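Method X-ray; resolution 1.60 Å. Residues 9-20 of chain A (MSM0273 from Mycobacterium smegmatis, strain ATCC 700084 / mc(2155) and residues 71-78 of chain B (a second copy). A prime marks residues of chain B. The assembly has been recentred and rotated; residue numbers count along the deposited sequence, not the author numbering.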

ATOM      1  N   ASN A   9     -17.805 -14.071  -7.756  1.00 22.23           N
ATOM      2  CA  ASN A   9     -16.848 -13.806  -8.822  1.00 23.18           C
ATOM      3  C   ASN A   9     -17.298 -12.635  -9.675  1.00 22.14           C
ATOM      4  O   ASN A   9     -18.441 -12.207  -9.599  1.00 24.80           O
ATOM      5  CB  ASN A   9     -16.655 -15.034  -9.706  1.00 21.44           C
ATOM      6  CG  ASN A   9     -17.887 -15.369 -10.506  1.00 25.12           C
ATOM      7  OD1 ASN A   9     -18.825 -15.984 -10.000  1.00 31.98           O
ATOM      8  ND2 ASN A   9     -17.874 -14.995 -11.769  1.00 24.39           N
ATOM      9  N   VAL A  10     -16.349 -12.117 -10.440  1.00 21.53           N
ATOM     10  CA  VAL A  10     -16.557 -11.016 -11.328  1.00 22.22           C
ATOM     11  C   VAL A  10     -16.290 -11.404 -12.758  1.00 22.63           C
ATOM     12  O   VAL A  10     -15.244 -11.963 -13.031  1.00 26.01           O
ATOM     13  CB  VAL A  10     -15.591  -9.841 -10.983  1.00 25.99           C
ATOM     14  CG1 VAL A  10     -15.789  -8.704 -11.982  1.00 34.96           C
ATOM     15  CG2 VAL A  10     -15.894  -9.375  -9.600  1.00 35.54           C
ATOM     16  N   TRP A  11     -17.215 -11.095 -13.651  1.00 22.33           N
ATOM     17  CA  TRP A  11     -16.945 -11.219 -15.080  1.00 22.91           C
ATOM     18  C   TRP A  11     -16.564  -9.857 -15.647  1.00 24.17           C
ATOM     19  O   TRP A  11     -17.283  -8.888 -15.441  1.00 25.21           O
ATOM     20  CB  TRP A  11     -18.158 -11.721 -15.841  1.00 24.92           C
ATOM     21  CG  TRP A  11     -18.438 -13.161 -15.634  1.00 28.78           C
ATOM     22  CD1 TRP A  11     -17.702 -14.039 -14.881  1.00 28.64           C
ATOM     23  CD2 TRP A  11     -19.475 -13.926 -16.252  1.00 31.49           C
ATOM     24  NE1 TRP A  11     -18.267 -15.304 -14.954  1.00 26.49           N
ATOM     25  CE2 TRP A  11     -19.348 -15.253 -15.798  1.00 27.57           C
ATOM     26  CE3 TRP A  11     -20.499 -13.605 -17.143  1.00 31.59           C
ATOM     27  CZ2 TRP A  11     -20.201 -16.244 -16.205  1.00 30.95           C
ATOM     28  CZ3 TRP A  11     -21.354 -14.586 -17.522  1.00 31.09           C
ATOM     29  CH2 TRP A  11     -21.193 -15.898 -17.072  1.00 35.12           C
ATOM     30  N   SER A  12     -15.432  -9.804 -16.331  1.00 23.33           N
ATOM     31  CA  SER A  12     -15.022  -8.611 -17.068  1.00 29.23           C
ATOM     32  C   SER A  12     -14.670  -8.963 -18.499  1.00 39.45           C
ATOM     33  O   SER A  12     -13.605  -9.567 -18.751  1.00 36.45           O
ATOM     34  CB  SER A  12     -13.827  -7.988 -16.379  1.00 27.05           C
ATOM     35  OG  SER A  12     -13.430  -6.803 -17.059  1.00 32.22           O
ATOM     36  N   THR A  13     -15.492  -8.533 -19.447  1.00 42.28           N
ATOM     37  CA  THR A  13     -15.168  -8.802 -20.847  1.00 48.79           C
ATOM     38  C   THR A  13     -14.313  -7.724 -21.482  1.00 45.12           C
ATOM     39  O   THR A  13     -13.487  -8.038 -22.337  1.00 54.27           O
ATOM     40  CB  THR A  13     -16.428  -9.036 -21.713  1.00 46.17           C
ATOM     41  OG1 THR A  13     -17.336  -7.946 -21.520  1.00 53.65           O
ATOM     42  CG2 THR A  13     -17.122 -10.293 -21.280  1.00 50.73           C
ATOM     43  N   ARG A  14     -14.429  -6.474 -21.045  1.00 26.81           N
ATOM     44  CA  ARG A  14     -13.569  -5.500 -21.670  1.00 23.02           C
ATOM     45  C   ARG A  14     -12.517  -5.200 -20.634  1.00 24.66           C
ATOM     46  O   ARG A  14     -12.824  -4.664 -19.574  1.00 28.68           O
ATOM     47  CB  ARG A  14     -14.327  -4.253 -22.071  1.00 31.69           C
ATOM     48  CG  ARG A  14     -13.477  -3.245 -22.734  1.00 39.66           C
ATOM     49  CD  ARG A  14     -14.346  -2.303 -23.492  1.00 46.68           C
ATOM     50  NE  ARG A  14     -14.823  -1.188 -22.689  1.00 57.50           N
ATOM     51  CZ  ARG A  14     -14.440   0.063 -22.894  1.00 61.06           C
ATOM     52  NH1 ARG A  14     -13.570   0.317 -23.868  1.00 67.10           N
ATOM     53  NH2 ARG A  14     -14.917   1.051 -22.138  1.00 54.78           N
ATOM     54  N   ARG A  15     -11.274  -5.534 -20.968  1.00 21.22           N
ATOM     55  CA  ARG A  15     -10.170  -5.453 -20.014  1.00 17.69           C
ATOM     56  C   ARG A  15      -8.982  -4.795 -20.677  1.00 20.57           C
ATOM     57  O   ARG A  15      -8.884  -4.775 -21.920  1.00 20.17           O
ATOM     58  CB  ARG A  15      -9.676  -6.835 -19.545  1.00 21.47           C
ATOM     59  CG  ARG A  15     -10.625  -7.805 -18.965  1.00 23.45           C
ATOM     60  CD  ARG A  15      -9.951  -9.171 -18.851  1.00 28.36           C
ATOM     61  NE  ARG A  15     -10.841 -10.107 -18.166  1.00 29.92           N
ATOM     62  CZ  ARG A  15     -10.480 -11.321 -17.745  1.00 33.50           C
ATOM     63  NH1 ARG A  15      -9.244 -11.767 -17.942  1.00 31.73           N
ATOM     64  NH2 ARG A  15     -11.359 -12.092 -17.117  1.00 33.10           N
ATOM     65  N   ILE A  16      -8.090  -4.212 -19.865  1.00 17.25           N
ATOM     66  CA  ILE A  16      -6.801  -3.770 -20.434  1.00 17.54           C
ATOM     67  C   ILE A  16      -5.945  -5.016 -20.694  1.00 17.47           C
ATOM     68  O   ILE A  16      -6.180  -6.084 -20.136  1.00 16.97           O
ATOM     69  CB  ILE A  16      -6.051  -2.777 -19.523  1.00 17.13           C
ATOM     70  CG1 ILE A  16      -5.659  -3.390 -18.168  1.00 16.14           C
ATOM     71  CG2 ILE A  16      -6.909  -1.457 -19.384  1.00 17.70           C
ATOM     72  CD1 ILE A  16      -5.003  -2.287 -17.193  1.00 15.97           C
ATOM     73  N   GLU A  17      -4.961  -4.875 -21.575  1.00 18.17           N
ATOM     74  CA  GLU A  17      -4.039  -5.979 -21.894  1.00 18.45           C
ATOM     75  C   GLU A  17      -3.225  -6.369 -20.671  1.00 18.16           C
ATOM     76  O   GLU A  17      -2.865  -5.491 -19.861  1.00 17.10           O
ATOM     77  CB  GLU A  17      -3.097  -5.499 -23.003  1.00 19.58           C
ATOM     78  CG  GLU A  17      -3.799  -5.273 -24.352  1.00 20.73           C
ATOM     79  CD  GLU A  17      -3.910  -6.563 -25.190  1.00 21.59           C
ATOM     80  OE1 GLU A  17      -3.393  -7.612 -24.773  1.00 21.36           O
ATOM     81  OE2 GLU A  17      -4.524  -6.503 -26.261  1.00 22.66           O
ATOM     82  N   GLY A  18      -2.893  -7.662 -20.544  1.00 17.60           N
ATOM     83  CA  GLY A  18      -1.937  -8.079 -19.519  1.00 17.10           C
ATOM     84  C   GLY A  18      -2.515  -8.824 -18.315  1.00 16.53           C
ATOM     85  O   GLY A  18      -1.792  -9.156 -17.392  1.00 17.42           O
ATOM     86  N   ILE A  19      -3.807  -9.114 -18.321  1.00 16.16           N
ATOM     87  CA  ILE A  19      -4.366  -9.924 -17.245  1.00 18.27           C
ATOM     88  C   ILE A  19      -4.010 -11.383 -17.567  1.00 20.16           C
ATOM     89  O   ILE A  19      -4.248 -11.834 -18.704  1.00 20.04           O
ATOM     90  CB  ILE A  19      -5.929  -9.812 -17.145  1.00 21.89           C
ATOM     91  CG1 ILE A  19      -6.383  -8.372 -16.985  1.00 28.26           C
ATOM     92  CG2 ILE A  19      -6.473 -10.713 -15.996  1.00 19.81           C
ATOM     93  CD1 ILE A  19      -5.783  -7.737 -15.779  1.00 30.00           C
ATOM     94  N   PRO A  20      -3.420 -12.123 -16.594  1.00 17.42           N
ATOM     95  CA  PRO A  20      -3.038 -13.516 -16.818  1.00 18.99           C
ATOM     96  C   PRO A  20      -4.248 -14.448 -16.930  1.00 18.88           C
ATOM     97  O   PRO A  20      -5.387 -14.019 -16.662  1.00 17.84           O
ATOM     98  CB  PRO A  20      -2.257 -13.883 -15.542  1.00 17.95           C
ATOM     99  CG  PRO A  20      -1.938 -12.599 -14.875  1.00 20.85           C
ATOM    100  CD  PRO A  20      -3.040 -11.652 -15.244  1.00 17.02           C
TER
ATOM    101  N   ALA B  71      -3.941   4.123  -8.993  1.00 12.77           N
ATOM    102  CA  ALA B  71      -5.267   3.494  -9.141  1.00 11.99           C
ATOM    103  C   ALA B  71      -5.605   3.509 -10.617  1.00 12.94           C
ATOM    104  O   ALA B  71      -5.515   4.557 -11.268  1.00 14.36           O
ATOM    105  CB  ALA B  71      -6.340   4.243  -8.332  1.00 14.53           C
ATOM    106  N   LEU B  72      -5.943   2.313 -11.129  1.00 13.87           N
ATOM    107  CA  LEU B  72      -6.162   2.118 -12.564  1.00 13.26           C
ATOM    108  C   LEU B  72      -7.381   1.249 -12.754  1.00 14.09           C
ATOM    109  O   LEU B  72      -7.495   0.189 -12.132  1.00 13.11           O
ATOM    110  CB  LEU B  72      -4.927   1.457 -13.196  1.00 13.91           C
ATOM    111  CG  LEU B  72      -5.002   1.115 -14.693  1.00 11.79           C
ATOM    112  CD1 LEU B  72      -5.139   2.392 -15.570  1.00 14.37           C
ATOM    113  CD2 LEU B  72      -3.730   0.345 -15.117  1.00 14.71           C
ATOM    114  N   ILE B  73      -8.293   1.701 -13.608  1.00 12.40           N
ATOM    115  CA  ILE B  73      -9.403   0.837 -13.995  1.00 12.22           C
ATOM    116  C   ILE B  73      -8.852  -0.228 -14.956  1.00 12.17           C
ATOM    117  O   ILE B  73      -8.341   0.091 -16.060  1.00 14.79           O
ATOM    118  CB  ILE B  73     -10.524   1.645 -14.631  1.00 13.13           C
ATOM    119  CG1 ILE B  73     -11.204   2.467 -13.533  1.00 14.76           C
ATOM    120  CG2 ILE B  73     -11.556   0.729 -15.391  1.00 13.68           C
ATOM    121  CD1 ILE B  73     -12.110   3.606 -14.078  1.00 16.09           C
ATOM    122  N   ILE B  74      -8.969  -1.492 -14.545  1.00 13.25           N
ATOM    123  CA  ILE B  74      -8.389  -2.550 -15.380  1.00 13.68           C
ATOM    124  C   ILE B  74      -9.410  -3.262 -16.230  1.00 13.23           C
ATOM    125  O   ILE B  74      -9.055  -4.009 -17.171  1.00 14.92           O
ATOM    126  CB  ILE B  74      -7.609  -3.579 -14.529  1.00 14.38           C
ATOM    127  CG1 ILE B  74      -8.542  -4.391 -13.607  1.00 16.01           C
ATOM    128  CG2 ILE B  74      -6.490  -2.854 -13.754  1.00 12.92           C
ATOM    129  CD1 ILE B  74      -7.805  -5.525 -12.855  1.00 15.55           C
ATOM    130  N   GLY B  75     -10.685  -2.985 -16.001  1.00 14.87           N
ATOM    131  CA  GLY B  75     -11.691  -3.635 -16.830  1.00 15.86           C
ATOM    132  C   GLY B  75     -13.066  -3.124 -16.459  1.00 15.69           C
ATOM    133  O   GLY B  75     -13.288  -2.557 -15.390  1.00 16.10           O
ATOM    134  N   SER B  76     -14.000  -3.377 -17.356  1.00 18.27           N
ATOM    135  CA  SER B  76     -15.391  -3.097 -17.145  1.00 21.15           C
ATOM    136  C   SER B  76     -16.043  -4.376 -16.643  1.00 21.87           C
ATOM    137  O   SER B  76     -15.678  -5.478 -17.080  1.00 24.13           O
ATOM    138  CB  SER B  76     -16.030  -2.658 -18.466  1.00 28.80           C
ATOM    139  OG  SER B  76     -17.391  -2.379 -18.255  1.00 36.87           O
ATOM    140  N   ILE B  77     -17.013  -4.243 -15.750  1.00 17.29           N
ATOM    141  CA  ILE B  77     -17.700  -5.401 -15.176  1.00 21.72           C
ATOM    142  C   ILE B  77     -18.997  -5.639 -15.881  1.00 30.10           C
ATOM    143  O   ILE B  77     -19.750  -4.708 -16.106  1.00 30.17           O
ATOM    144  CB  ILE B  77     -17.992  -5.224 -13.688  1.00 25.00           C
ATOM    145  CG1 ILE B  77     -16.682  -5.148 -12.922  1.00 25.80           C
ATOM    146  CG2 ILE B  77     -18.881  -6.366 -13.165  1.00 24.62           C
ATOM    147  CD1 ILE B  77     -16.825  -4.804 -11.480  1.00 30.98           C
ATOM    148  N   ASP B  78     -19.230  -6.880 -16.294  1.00 34.32           N
ATOM    149  CA  ASP B  78     -20.491  -7.255 -16.945  1.00 46.53           C
ATOM    150  C   ASP B  78     -21.620  -7.365 -15.932  1.00 49.52           C
ATOM    151  O   ASP B  78     -21.524  -8.162 -14.996  1.00 50.46           O
ATOM    152  CB  ASP B  78     -20.328  -8.572 -17.669  1.00 60.16           C
ATOM    153  CG  ASP B  78     -19.087  -8.607 -18.518  1.00 72.08           C
ATOM    154  OD1 ASP B  78     -18.521  -7.525 -18.816  1.00 76.76           O
ATOM    155  OD2 ASP B  78     -18.659  -9.734 -18.847  1.00 78.85           O
TER
HETATM  156  O   HOH W   1     -19.761  -9.896 -13.051  1.00 32.34           O

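The two stretches run antiparallel and bury 574 Å² between them, both sides summed. Three residues account for the largest shares: Asp78′ (83 Å²) at one end, and Ile16 and Ile74′ (71 Å² each) at the other. Backbone hydrogen bonds join these two ends.

Asp78′ works through both its main chain and its carboxylate. Its N donates to Trp11 O at 2.9 Å with an N-H...O angle of 166°, a nearly straight bond. With chi1 at -48° (m) and CA-to-CB pointing toward chain A, the carboxylate reaches Thr13, where OD1 accepts twice: from Thr13 OG1 at 3.0 Å, and from Thr13 N at 3.3 Å with an angle of 162°, well aligned though long. Threonine suits this position because its chi1 of 52° (p) places the hydroxyl where it and the backbone amide can address the same oxygen. The methyl lies close as well, Thr13 CG2 being 2.9 Å from Asp78′ OD2, a tight approach. Water 1 extends the link, accepting from Trp11 N (2.9 Å to the water O) and donating to Asp78′ O (3.1 Å from the water O). The Trp11 side chain starts out sideways, its CB 3.6 Å from Asp78′ OD2, but its end leads away, so the indole contributes little to this polar cluster.

Between the two ends the backbones pair directly. Arg15 and Gly75′ form an antiparallel non-hydrogen-bonded pair with CA atoms only 4.0 Å apart. Ser76′ N donates to Arg14 O at 2.8 Å (165°), and Ile16 N donates to Ile74′ O at 2.9 Å (167°). The same Ile74′ O also receives a CA-H...O contact from Arg15 CA at 3.4 Å. Ser12, with chi1 at -178° (t), adds a side-chain bond: its OG donates to Ser76′ O at 2.6 Å, a short distance. The absence of a side chain at Gly75′ is what makes room for this hydroxyl, since an ideal CB there would lie 2.5 Å from Ser12 OG, a clash, and 3.2 Å from Arg14 O. The Arg15 side chain leads away from chain B and turns back on its own stretch, where NE donates to Ser12 O at 2.9 Å (147°). The pairing has a cost: Arg14 N is buried by the contact and has no partner anywhere in the model.

At the far end the contact becomes apolar. Ile16 points its CA-to-CB bond toward chain B, and with chi1 at 63° (p) and chi2 at -175° (t) its CD1 comes within 3.6 Å of Leu72′ CD2 and 3.8 Å of Ile74′ CG2. Ile74′ also meets Ile19, CD1 to CD1, at 4.2 Å. Ile16, Leu72′ and Ile74′ are all buried in the assembly, a setting that suits branched aliphatic side chains. A smaller apolar contact, Val10 CG1 to Ile77′ CG1 at 3.8 Å, lies near the Asp78′ end.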